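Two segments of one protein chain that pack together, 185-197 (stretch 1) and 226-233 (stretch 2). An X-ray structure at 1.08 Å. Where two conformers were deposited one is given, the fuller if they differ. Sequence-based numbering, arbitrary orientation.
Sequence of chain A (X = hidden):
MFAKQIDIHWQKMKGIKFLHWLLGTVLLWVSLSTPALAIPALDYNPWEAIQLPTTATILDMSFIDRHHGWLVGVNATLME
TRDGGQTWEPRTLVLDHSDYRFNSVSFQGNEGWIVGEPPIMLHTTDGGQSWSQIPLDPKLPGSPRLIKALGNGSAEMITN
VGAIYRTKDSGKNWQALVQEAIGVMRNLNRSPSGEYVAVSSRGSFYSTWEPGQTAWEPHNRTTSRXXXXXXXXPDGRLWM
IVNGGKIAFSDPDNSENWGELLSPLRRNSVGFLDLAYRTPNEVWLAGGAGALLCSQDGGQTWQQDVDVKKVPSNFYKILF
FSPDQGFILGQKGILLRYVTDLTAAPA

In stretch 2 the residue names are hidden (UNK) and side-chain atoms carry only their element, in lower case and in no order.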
# COMPACT_ATOMS: atom_id res chain seq x y z
N MET A 185 8.49 1.68 -11.38
CA MET A 185 7.03 1.66 -11.28
C MET A 185 6.54 2.83 -10.45
O MET A 185 7.08 3.12 -9.38
CB MET A 185 6.64 0.34 -10.58
CG MET A 185 7.08 -0.92 -11.31
SD MET A 185 6.76 -2.45 -10.47
CE MET A 185 7.68 -2.23 -8.99
N ARG A 186 5.48 3.48 -10.90
CA ARG A 186 4.83 4.54 -10.15
C ARG A 186 4.04 3.99 -8.96
O ARG A 186 3.90 4.66 -7.93
CB ARG A 186 3.88 5.29 -11.11
CG ARG A 186 3.26 6.53 -10.53
CD ARG A 186 2.40 7.18 -11.56
NE ARG A 186 2.06 8.54 -11.21
CZ ARG A 186 2.66 9.66 -11.64
NH1 ARG A 186 3.71 9.67 -12.48
NH2 ARG A 186 2.20 10.82 -11.20
N ASN A 187 3.50 2.79 -9.08
CA ASN A 187 2.71 2.16 -8.03
C ASN A 187 2.66 0.68 -8.37
O ASN A 187 2.83 0.29 -9.53
CB ASN A 187 1.30 2.77 -7.91
CG ASN A 187 1.21 3.84 -6.84
OD1 ASN A 187 1.68 3.63 -5.72
ND2 ASN A 187 0.58 4.96 -7.15
N LEU A 188 2.42 -0.13 -7.33
CA LEU A 188 2.42 -1.58 -7.43
C LEU A 188 1.42 -2.11 -6.42
O LEU A 188 1.47 -1.72 -5.25
CB LEU A 188 3.83 -2.10 -7.09
CG LEU A 188 4.02 -3.60 -7.00
CD1 LEU A 188 3.78 -4.29 -8.33
CD2 LEU A 188 5.41 -3.93 -6.47
N ASN A 189 0.55 -3.03 -6.83
CA ASN A 189 -0.40 -3.66 -5.90
C ASN A 189 -0.51 -5.13 -6.22
O ASN A 189 -0.27 -5.57 -7.36
CB ASN A 189 -1.77 -2.97 -5.92
CG ASN A 189 -1.82 -1.81 -4.96
OD1 ASN A 189 -1.53 -1.99 -3.78
ND2 ASN A 189 -2.13 -0.62 -5.44
N ARG A 190 -0.91 -5.90 -5.22
CA ARG A 190 -0.97 -7.36 -5.26
C ARG A 190 -2.40 -7.85 -5.05
O ARG A 190 -3.15 -7.25 -4.27
CB ARG A 190 -0.07 -7.92 -4.15
CG ARG A 190 0.12 -9.42 -4.24
CD ARG A 190 0.99 -9.89 -3.08
NE ARG A 190 1.50 -11.25 -3.25
CZ ARG A 190 0.87 -12.35 -2.85
NH1 ARG A 190 -0.33 -12.28 -2.26
NH2 ARG A 190 1.43 -13.53 -3.07
N SER A 191 -2.78 -8.92 -5.72
CA SER A 191 -4.09 -9.54 -5.53
C SER A 191 -3.98 -10.69 -4.51
O SER A 191 -2.90 -11.21 -4.23
CB SER A 191 -4.65 -10.04 -6.84
OG SER A 191 -4.15 -11.34 -7.09
N PRO A 192 -5.12 -11.22 -4.05
CA PRO A 192 -5.10 -12.38 -3.12
C PRO A 192 -4.47 -13.60 -3.71
O PRO A 192 -3.98 -14.45 -2.95
CB PRO A 192 -6.58 -12.61 -2.80
CG PRO A 192 -7.19 -11.27 -2.92
CD PRO A 192 -6.43 -10.57 -4.11
N SER A 193 -4.50 -13.76 -5.00
CA SER A 193 -3.90 -14.93 -5.61
C SER A 193 -2.51 -14.67 -6.13
O SER A 193 -1.98 -15.49 -6.89
CB SER A 193 -4.80 -15.48 -6.66
OG SER A 193 -5.10 -14.42 -7.51
N GLY A 194 -1.91 -13.53 -5.74
CA GLY A 194 -0.52 -13.32 -6.07
C GLY A 194 -0.28 -12.72 -7.43
O GLY A 194 0.84 -12.79 -7.91
N GLU A 195 -1.33 -12.15 -8.05
CA GLU A 195 -1.10 -11.33 -9.24
C GLU A 195 -0.67 -9.94 -8.82
O GLU A 195 -0.96 -9.48 -7.71
CB GLU A 195 -2.42 -11.20 -10.00
CG GLU A 195 -3.01 -12.50 -10.26
CD GLU A 195 -4.55 -12.47 -10.40
OE1 GLU A 195 -5.35 -11.91 -9.51
OE2 GLU A 195 -4.95 -13.10 -11.42
N TYR A 196 0.03 -9.26 -9.72
CA TYR A 196 0.43 -7.87 -9.47
C TYR A 196 0.02 -7.00 -10.64
O TYR A 196 -0.05 -7.44 -11.78
CB TYR A 196 1.96 -7.78 -9.26
CG TYR A 196 2.46 -8.45 -8.00
CD1 TYR A 196 2.61 -7.71 -6.83
CD2 TYR A 196 2.76 -9.81 -7.97
CE1 TYR A 196 3.11 -8.28 -5.67
CE2 TYR A 196 3.26 -10.40 -6.78
CZ TYR A 196 3.45 -9.62 -5.66
OH TYR A 196 3.97 -10.21 -4.52
N VAL A 197 -0.18 -5.72 -10.30
CA VAL A 197 -0.43 -4.67 -11.29
C VAL A 197 0.48 -3.51 -10.96
O VAL A 197 0.59 -3.09 -9.80
CB VAL A 197 -1.92 -4.29 -11.36
CG1 VAL A 197 -2.48 -3.67 -10.07
CG2 VAL A 197 -2.16 -3.31 -12.53
N UNK A 226 -3.32 10.60 -17.40
CA UNK A 226 -2.35 9.57 -17.04
C UNK A 226 -2.81 8.79 -15.81
O UNK A 226 -3.50 9.31 -14.92
c UNK A 226 -0.17 9.98 -19.12
n UNK A 226 0.46 10.65 -20.26
c UNK A 226 1.76 10.83 -20.38
n UNK A 226 2.59 10.36 -19.47
c UNK A 226 -0.98 10.20 -16.77
n UNK A 226 2.27 11.42 -21.47
c UNK A 226 -0.35 10.91 -17.95
N UNK A 227 -2.38 7.52 -15.78
CA UNK A 227 -2.65 6.68 -14.62
C UNK A 227 -1.81 7.11 -13.44
O UNK A 227 -0.64 7.50 -13.58
c UNK A 227 -2.47 3.34 -16.52
c UNK A 227 -3.15 4.53 -15.94
c UNK A 227 -4.46 4.09 -15.18
c UNK A 227 -2.25 5.25 -14.97
N UNK A 228 -2.40 7.03 -12.26
CA UNK A 228 -1.68 7.25 -11.03
C UNK A 228 -1.50 6.00 -10.19
O UNK A 228 -0.41 5.71 -9.71
c UNK A 228 0.35 8.98 -7.85
n UNK A 228 -0.52 8.52 -6.98
c UNK A 228 -2.34 8.29 -10.14
c UNK A 228 -1.69 8.19 -7.64
n UNK A 228 -0.20 8.96 -9.05
c UNK A 228 -1.51 8.52 -8.94
N UNK A 229 -2.58 5.23 -9.98
CA UNK A 229 -2.54 4.05 -9.13
C UNK A 229 -3.56 3.05 -9.66
O UNK A 229 -4.53 3.44 -10.30
o UNK A 229 -1.78 2.29 -7.06
n UNK A 229 -2.45 3.64 -5.38
c UNK A 229 -2.30 3.35 -6.67
c UNK A 229 -2.79 4.40 -7.65
N UNK A 230 -3.30 1.77 -9.38
CA UNK A 230 -4.21 0.70 -9.78
C UNK A 230 -4.12 -0.40 -8.75
O UNK A 230 -3.05 -0.60 -8.14
s UNK A 230 -3.65 0.36 -13.89
c UNK A 230 -4.05 1.06 -12.27
c UNK A 230 -3.87 0.08 -11.13
c UNK A 230 -5.03 -0.75 -14.07
N UNK A 231 -5.20 -1.17 -8.60
CA UNK A 231 -5.23 -2.31 -7.70
C UNK A 231 -6.37 -3.21 -8.02
O UNK A 231 -7.01 -3.09 -9.07
N UNK A 232 -6.63 -4.14 -7.10
CA UNK A 232 -7.63 -5.17 -7.29
C UNK A 232 -8.82 -4.95 -6.39
O UNK A 232 -8.67 -4.47 -5.27
c UNK A 232 -7.01 -6.55 -6.99
c UNK A 232 -6.11 -7.52 -9.09
c UNK A 232 -5.05 -7.81 -9.96
c UNK A 232 -3.50 -6.82 -8.45
c UNK A 232 -4.55 -6.53 -7.57
c UNK A 232 -5.87 -6.88 -7.90
c UNK A 232 -3.76 -7.47 -9.61
N UNK A 233 -10.01 -5.28 -6.90
CA UNK A 233 -11.20 -5.28 -6.06
C UNK A 233 -11.35 -6.63 -5.38
O UNK A 233 -10.65 -7.57 -5.74
o UNK A 233 -12.71 -6.23 -7.66
c UNK A 233 -12.44 -5.03 -6.92
c UNK A 233 -12.28 -3.84 -7.85
O HOH W 1 -0.54 6.86 -5.03
O HOH W 2 -1.83 1.67 -3.38
O HOH W 3 -4.70 -4.43 -4.91
O HOH W 4 -0.38 -0.29 -9.31

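Position 226 carries three carbons, a nitrogen, then a carbon bearing two more nitrogens, an unbranched chain ending in a guanidinium. Its nearest side-chain atom, CB, is 6.3 Å from Arg186 CZ and the end leads away, so composition alone identifies Arg226.

Position 227 has four carbons, forked at the second, and no heteroatom. Its CB is 6.1 Å from Arg186 CD; the contact is made by its backbone, whose O lies 3.7 Å from Arg186 CD. The residue is Leu227.

At position 228 one carbon leads to a five-membered ring of three carbons and two nitrogens. One ring nitrogen lies 3.2 Å from Arg186 NE, and Asn187 ND2 sits over one ring face. The residue is His228. Arg186 NE donates to His228 ND1 with an N-H...acceptor angle of 174°, which requires ND1 to present its lone pair. Water 1 joins the other nitrogen, His228 NE2 (2.6 Å), to Asn187 ND2 (3.1 Å).

Position 229 has two carbons, the second carrying one oxygen and one nitrogen, a carboxamide one carbon from CA. The oxygen lies 3.2 Å from Asn187 CB. This is Asn229; its OD1 accepts a weak hydrogen bond from the backbone N of position 230, at 2.8 Å. Water 2 accepts from both Asn229 ND2 (2.9 Å) and Asn189 ND2 (3.1 Å).

Position 230 shows two carbons, a sulfur and a terminal carbon, unbranched. Its CB meets Val197 CG2 at 4.0 Å. It is Met230.

Position 231 has no side-chain atoms. Its CA packs 3.9 Å from both Asn189 CB and Val197 CG1; an ideal CB would lie 3.5 Å from Asn189 ND2. It is Gly231.

Position 232 has one carbon and a six-carbon ring without a hydroxyl. Ser191 CB stands 3.5 Å from the ring centroid, 8° off its normal, a CH-pi contact. This is Phe232, and Val197 CG1 reaches its CE2 at 3.7 Å.

Position 233 has one carbon carrying an oxygen and a carbon; its CA-to-CB bond points away from stretch 1, without contact. It is Thr233.

The strands run nearly parallel, at 4°, yet their axes approach only to 6.3 Å, and no backbone-to-backbone hydrogen bond links them. Asparagine side chains bridge the gap instead: Asn187 ND2 donates to His228 O at 2.8 Å and Asn189 ND2 to Met230 O at 2.9 Å, both at 168°. Water 4 adds a link, donating to Val197 O (3.0 Å) and Met230 O (2.9 Å). Beyond this polar ladder, Phe232 has the largest covered area, 122 Å², with Ser191 CB over one ring face and Val197 CG1 among the other contacts.

Stretch 2, residues 226-233: RLHNMGFT
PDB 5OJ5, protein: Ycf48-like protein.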